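Cif-like 1 (Burkholderia cenocepacia, PDB 7JQY) is a bacterial Cif-like alpha/beta hydrolase that probably opens epoxide rings by hydrolysis. Local coordinates at residues E49-L54 and P69-D74; R77-D82 and R106-Q111. The protein carries 1 engineered substitution. All coordinates share one frame; numbering follows the deposited sequence.

Contact 1. Residues E49-L54 and P69-D74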
loop_
_atom_site.group_PDB
_atom_site.type_symbol
_atom_site.label_atom_id
_atom_site.label_comp_id
_atom_site.label_asym_id
_atom_site.label_seq_id
_atom_site.Cartn_x
_atom_site.Cartn_y
_atom_site.Cartn_z
ATOM N N GLU B 49 -38.821 -28.346 -19.313
ATOM C CA GLU B 49 -38.252 -29.025 -18.154
ATOM C C GLU B 49 -37.095 -28.209 -17.594
ATOM O O GLU B 49 -36.220 -27.763 -18.343
ATOM C CB GLU B 49 -37.762 -30.423 -18.534
ATOM C CG GLU B 49 -38.840 -31.438 -18.906
ATOM C CD GLU B 49 -38.259 -32.846 -19.076
ATOM O OE1 GLU B 49 -38.021 -33.263 -20.233
ATOM O OE2 GLU B 49 -38.025 -33.529 -18.053
ATOM N N MET B 50 -37.094 -28.004 -16.282
ATOM C CA MET B 50 -36.090 -27.149 -15.669
ATOM C C MET B 50 -34.787 -27.904 -15.438
ATOM O O MET B 50 -34.790 -29.018 -14.907
ATOM C CB MET B 50 -36.589 -26.594 -14.345
ATOM C CG MET B 50 -35.638 -25.575 -13.778
ATOM S SD MET B 50 -36.272 -24.763 -12.320
ATOM C CE MET B 50 -37.549 -23.748 -13.056
ATOM N N VAL B 51 -33.676 -27.291 -15.839
ATOM C CA VAL B 51 -32.335 -27.788 -15.556
ATOM C C VAL B 51 -31.649 -26.764 -14.662
ATOM O O VAL B 51 -31.419 -25.621 -15.082
ATOM C CB VAL B 51 -31.521 -28.034 -16.836
ATOM C CG1 VAL B 51 -30.156 -28.612 -16.491
ATOM C CG2 VAL B 51 -32.271 -28.974 -17.763
ATOM N N VAL B 52 -31.327 -27.168 -13.435
ATOM C CA VAL B 52 -30.641 -26.320 -12.468
ATOM C C VAL B 52 -29.162 -26.681 -12.478
ATOM O O VAL B 52 -28.799 -27.870 -12.413
ATOM C CB VAL B 52 -31.244 -26.474 -11.063
ATOM C CG1 VAL B 52 -30.434 -25.714 -10.049
ATOM C CG2 VAL B 52 -32.683 -26.010 -11.068
ATOM N N LEU B 53 -28.311 -25.660 -12.588
ATOM C CA LEU B 53 -26.863 -25.817 -12.638
ATOM C C LEU B 53 -26.251 -25.121 -11.434
ATOM O O LEU B 53 -26.536 -23.944 -11.185
ATOM C CB LEU B 53 -26.291 -25.227 -13.934
ATOM C CG LEU B 53 -27.011 -25.612 -15.232
ATOM C CD1 LEU B 53 -26.420 -24.920 -16.433
ATOM C CD2 LEU B 53 -26.945 -27.110 -15.423
ATOM N N LEU B 54 -25.417 -25.846 -10.688
ATOM C CA LEU B 54 -24.812 -25.349 -9.459
ATOM C C LEU B 54 -23.293 -25.404 -9.583
ATOM O O LEU B 54 -22.701 -26.495 -9.649
ATOM C CB LEU B 54 -25.286 -26.157 -8.247
ATOM C CG LEU B 54 -26.782 -26.146 -7.894
ATOM C CD1 LEU B 54 -27.042 -27.065 -6.710
ATOM C CD2 LEU B 54 -27.303 -24.727 -7.609
ATOM N N PRO B 69 -26.434 -22.403 -23.345
ATOM C CA PRO B 69 -27.092 -22.223 -24.653
ATOM C C PRO B 69 -27.605 -23.521 -25.254
ATOM O O PRO B 69 -28.767 -23.590 -25.681
ATOM C CB PRO B 69 -25.988 -21.589 -25.513
ATOM C CG PRO B 69 -25.086 -20.934 -24.551
ATOM C CD PRO B 69 -25.081 -21.817 -23.345
ATOM N N ALA B 70 -26.759 -24.558 -25.307
ATOM C CA ALA B 70 -27.170 -25.825 -25.908
ATOM C C ALA B 70 -28.311 -26.474 -25.128
ATOM O O ALA B 70 -29.197 -27.096 -25.722
ATOM C CB ALA B 70 -25.972 -26.770 -26.011
ATOM N N LEU B 71 -28.306 -26.346 -23.795
ATOM C CA LEU B 71 -29.407 -26.891 -23.006
ATOM C C LEU B 71 -30.713 -26.181 -23.326
ATOM O O LEU B 71 -31.752 -26.822 -23.515
ATOM C CB LEU B 71 -29.099 -26.769 -21.512
ATOM C CG LEU B 71 -28.082 -27.739 -20.924
ATOM C CD1 LEU B 71 -27.878 -27.451 -19.454
ATOM C CD2 LEU B 71 -28.562 -29.168 -21.138
ATOM N N ALA B 72 -30.669 -24.857 -23.427
ATOM C CA ALA B 72 -31.879 -24.099 -23.693
ATOM C C ALA B 72 -32.359 -24.268 -25.129
ATOM O O ALA B 72 -33.557 -24.115 -25.396
ATOM C CB ALA B 72 -31.638 -22.622 -23.385
ATOM N N GLU B 73 -31.454 -24.528 -26.080
ATOM C CA GLU B 73 -31.930 -24.607 -27.456
ATOM C C GLU B 73 -32.698 -25.930 -27.654
ATOM O O GLU B 73 -33.470 -26.055 -28.614
ATOM C CB GLU B 73 -30.772 -24.426 -28.451
ATOM C CG GLU B 73 -30.094 -23.039 -28.504
ATOM C CD GLU B 73 -28.907 -22.908 -29.445
ATOM O OE1 GLU B 73 -28.434 -23.967 -29.967
ATOM O OE2 GLU B 73 -28.268 -21.808 -29.371
ATOM N N ASP B 74 -32.490 -26.918 -26.761
ATOM C CA ASP B 74 -33.199 -28.195 -26.782
ATOM C C ASP B 74 -34.458 -28.167 -25.934
ATOM O O ASP B 74 -34.978 -29.233 -25.574
ATOM C CB ASP B 74 -32.313 -29.330 -26.263
ATOM C CG ASP B 74 -31.806 -30.235 -27.363
ATOM O OD1 ASP B 74 -31.673 -29.747 -28.505
ATOM O OD2 ASP B 74 -31.566 -31.433 -27.089
#

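Contact 2. Residues R77-D82 and R106-Q111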
loop_
_atom_site.group_PDB
_atom_site.type_symbol
_atom_site.label_atom_id
_atom_site.label_comp_id
_atom_site.label_asym_id
_atom_site.label_seq_id
_atom_site.Cartn_x
_atom_site.Cartn_y
_atom_site.Cartn_z
ATOM N N ARG B 77 -35.430 -25.394 -19.586
ATOM C CA ARG B 77 -35.464 -24.131 -18.853
ATOM C C ARG B 77 -34.247 -24.082 -17.936
ATOM O O ARG B 77 -34.254 -24.660 -16.845
ATOM C CB ARG B 77 -36.771 -24.001 -18.078
ATOM C CG ARG B 77 -37.033 -22.612 -17.487
ATOM C CD ARG B 77 -38.325 -22.629 -16.684
ATOM N NE ARG B 77 -38.553 -21.394 -15.945
ATOM C CZ ARG B 77 -39.477 -21.256 -15.001
ATOM N NH1 ARG B 77 -40.257 -22.281 -14.682
ATOM N NH2 ARG B 77 -39.620 -20.099 -14.374
ATOM N N VAL B 78 -33.210 -23.361 -18.362
ATOM C CA VAL B 78 -31.936 -23.360 -17.647
ATOM C C VAL B 78 -31.974 -22.348 -16.511
ATOM O O VAL B 78 -32.401 -21.199 -16.689
ATOM C CB VAL B 78 -30.770 -23.075 -18.603
ATOM C CG1 VAL B 78 -29.451 -23.332 -17.889
ATOM C CG2 VAL B 78 -30.871 -23.959 -19.844
ATOM N N VAL B 79 -31.530 -22.778 -15.334
ATOM C CA VAL B 79 -31.414 -21.928 -14.156
ATOM C C VAL B 79 -30.022 -22.158 -13.574
ATOM O O VAL B 79 -29.791 -23.155 -12.880
ATOM C CB VAL B 79 -32.495 -22.227 -13.113
ATOM C CG1 VAL B 79 -32.293 -21.357 -11.870
ATOM C CG2 VAL B 79 -33.877 -22.006 -13.706
ATOM N N ALA B 80 -29.103 -21.225 -13.824
ATOM C CA ALA B 80 -27.763 -21.266 -13.252
ATOM C C ALA B 80 -27.732 -20.305 -12.076
ATOM O O ALA B 80 -27.921 -19.096 -12.254
ATOM C CB ALA B 80 -26.701 -20.897 -14.289
ATOM N N VAL B 81 -27.523 -20.841 -10.878
ATOM C CA VAL B 81 -27.706 -20.111 -9.629
ATOM C C VAL B 81 -26.349 -19.774 -9.025
ATOM O O VAL B 81 -25.452 -20.622 -8.978
ATOM C CB VAL B 81 -28.552 -20.935 -8.633
ATOM C CG1 VAL B 81 -28.905 -20.104 -7.411
ATOM C CG2 VAL B 81 -29.793 -21.476 -9.311
ATOM N N ASP B 82 -26.205 -18.537 -8.548
ATOM C CA ASP B 82 -25.163 -18.215 -7.578
ATOM C C ASP B 82 -25.672 -18.658 -6.215
ATOM O O ASP B 82 -26.580 -18.025 -5.665
ATOM C CB ASP B 82 -24.856 -16.717 -7.561
ATOM C CG ASP B 82 -24.077 -16.241 -8.793
ATOM O OD1 ASP B 82 -23.378 -17.065 -9.438
ATOM O OD2 ASP B 82 -24.152 -15.021 -9.093
ATOM N N ARG B 106 -33.941 -25.327 -3.341
ATOM C CA ARG B 106 -35.306 -25.823 -3.462
ATOM C C ARG B 106 -36.327 -24.693 -3.353
ATOM O O ARG B 106 -37.305 -24.662 -4.107
ATOM C CB ARG B 106 -35.562 -26.895 -2.408
ATOM C CG ARG B 106 -36.937 -27.505 -2.492
ATOM C CD ARG B 106 -37.024 -28.713 -1.601
ATOM N NE ARG B 106 -38.328 -29.352 -1.679
ATOM C CZ ARG B 106 -39.225 -29.315 -0.702
ATOM N NH1 ARG B 106 -38.990 -28.586 0.384
ATOM N NH2 ARG B 106 -40.389 -29.937 -0.851
ATOM N N ALA B 107 -36.124 -23.762 -2.422
ATOM C CA ALA B 107 -37.074 -22.660 -2.272
ATOM C C ALA B 107 -37.144 -21.808 -3.532
ATOM O O ALA B 107 -38.229 -21.376 -3.935
ATOM C CB ALA B 107 -36.700 -21.800 -1.067
ATOM N N LEU B 108 -36.004 -21.606 -4.200
ATOM C CA LEU B 108 -35.981 -20.820 -5.429
ATOM C C LEU B 108 -36.664 -21.560 -6.575
ATOM O O LEU B 108 -37.372 -20.946 -7.378
ATOM C CB LEU B 108 -34.528 -20.494 -5.798
ATOM C CG LEU B 108 -34.185 -19.797 -7.121
ATOM C CD1 LEU B 108 -32.886 -19.013 -6.970
ATOM C CD2 LEU B 108 -34.077 -20.761 -8.296
ATOM N N VAL B 109 -36.465 -22.875 -6.666
ATOM C CA VAL B 109 -37.150 -23.653 -7.694
ATOM C C VAL B 109 -38.655 -23.605 -7.474
ATOM O O VAL B 109 -39.439 -23.491 -8.425
ATOM C CB VAL B 109 -36.641 -25.108 -7.700
ATOM C CG1 VAL B 109 -37.526 -25.965 -8.594
ATOM C CG2 VAL B 109 -35.181 -25.176 -8.138
ATOM N N HIS B 110 -39.081 -23.706 -6.214
ATOM C CA HIS B 110 -40.504 -23.635 -5.915
ATOM C C HIS B 110 -41.072 -22.257 -6.230
ATOM O O HIS B 110 -42.211 -22.153 -6.692
ATOM C CB HIS B 110 -40.739 -24.031 -4.458
ATOM C CG HIS B 110 -40.517 -25.491 -4.198
ATOM N ND1 HIS B 110 -41.178 -26.182 -3.205
ATOM C CD2 HIS B 110 -39.720 -26.396 -4.820
ATOM C CE1 HIS B 110 -40.790 -27.447 -3.219
ATOM N NE2 HIS B 110 -39.905 -27.602 -4.190
ATOM N N GLN B 111 -40.288 -21.195 -6.021
ATOM C CA GLN B 111 -40.768 -19.860 -6.362
ATOM C C GLN B 111 -40.921 -19.681 -7.864
ATOM O O GLN B 111 -41.745 -18.871 -8.297
ATOM C CB GLN B 111 -39.821 -18.786 -5.827
ATOM C CG GLN B 111 -39.953 -18.486 -4.360
ATOM C CD GLN B 111 -39.274 -17.180 -4.002
ATOM O OE1 GLN B 111 -38.854 -16.431 -4.888
ATOM N NE2 GLN B 111 -39.145 -16.908 -2.705
#

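Contact 1. Residues E49-L54 and P69-D74
Of residues 69-74, L71 is the one that touches 49-54, and it lands on two residues of the strand, V51 and L53. All of the touching is done by its CD1 methyl. L71 CD1 sits 3.9 Å from V51 CG1, and there the two side chains cross at about a right angle. Toward L53 the meeting is tip to tip: the leucine fork opens onto the incoming methyl, with L53 CD1 and L53 CD2 each about 4.2 Å from L71 CD1. The torsions explain how one carbon can serve both neighbours. L71 turns its CG to lie opposite the carbonyl carbon (chi1 -75°), then runs straight on through an extended second torsion (chi2 179°), which pushes CD1 down to the strand. V51 offers CG1 rather than CG2, which stays further back near 4.9 Å from L71 CD1.

No hydrogen bond joins the two segments; the whole interface is buried methyl against methyl. The outer side is polar and lies off the contact. E73 N bonds to P69 O at 2.9 Å, and the bonds of D74 N to A70 O and L71 O are weak. D74 and E49 are exposed, and both find partners elsewhere: D74 OD2 forms a salt bridge with R303 NH2, and E49 OE2 a hydrogen bond with H118 NE2.

Around this spot, V78 of strand 77-82 touches both L53 and L71, while from helix 291-303 L299 packs on L71 and F302 on V51. Helix 68-73 is the connection between strands 50-54 and 77-82 in a beta-alpha-beta unit, lying over strand 50-54, which runs between strands 77-82 and 117-122 in the parallel part of the sheet.

Contact 2. Residues R77-D82 and R106-Q111
D82 OD2 is held by two hydrogen bonds, one with H39 ND1 and one with E88 N, just past V81, whose side chain meets L108 of helix 98-111. The second oxygen, D82 OD1, is bonded to W61 N, so that both carboxylate oxygens are held.

The contact itself is apolar, and L108 divides its two methyls between two valines. L108 CD1 meets V81 CG1 tip to tip at 4.2 Å. L108 CD2 comes to 4.0 Å from V79 CG1, these two side chains sliding past each other in opposite directions. In both valines CG1 is the branch trans to the backbone nitrogen (chi1 177° in V79), and this turns the same methyl of each to the helix. L38 and Y40 of strand 37-43 also pack on L108.

Helix 98-111, leading from strand 77-82 to strand 117-122 across the mostly parallel sheet of order 1-2-4-3-5-6-7-8, belongs to the alpha/beta hydrolase fold, in which helices pack on both faces of the central sheet.

Both contacts are buried and purely apolar, each built on one leucine against two strand residues, and both rest on one sheet. Strands 50-54 and 77-82 are parallel neighbours, joined by probable hydrogen bonds from E49 O to R77 N (2.8 Å) and from V51 O to V79 N (2.9 Å). The helices cover opposite faces: V78 turns to the helix of contact 1, V79 and V81 to that of contact 2. Their polar surroundings differ. In contact 1 the exposed acids E49 and D74 lie outside the apolar patch, whereas contact 2 has a buried aspartate, D82, held by several hydrogen bonds. Contact 1 closes a short local unit; contact 2 bridges a longer stretch of chain.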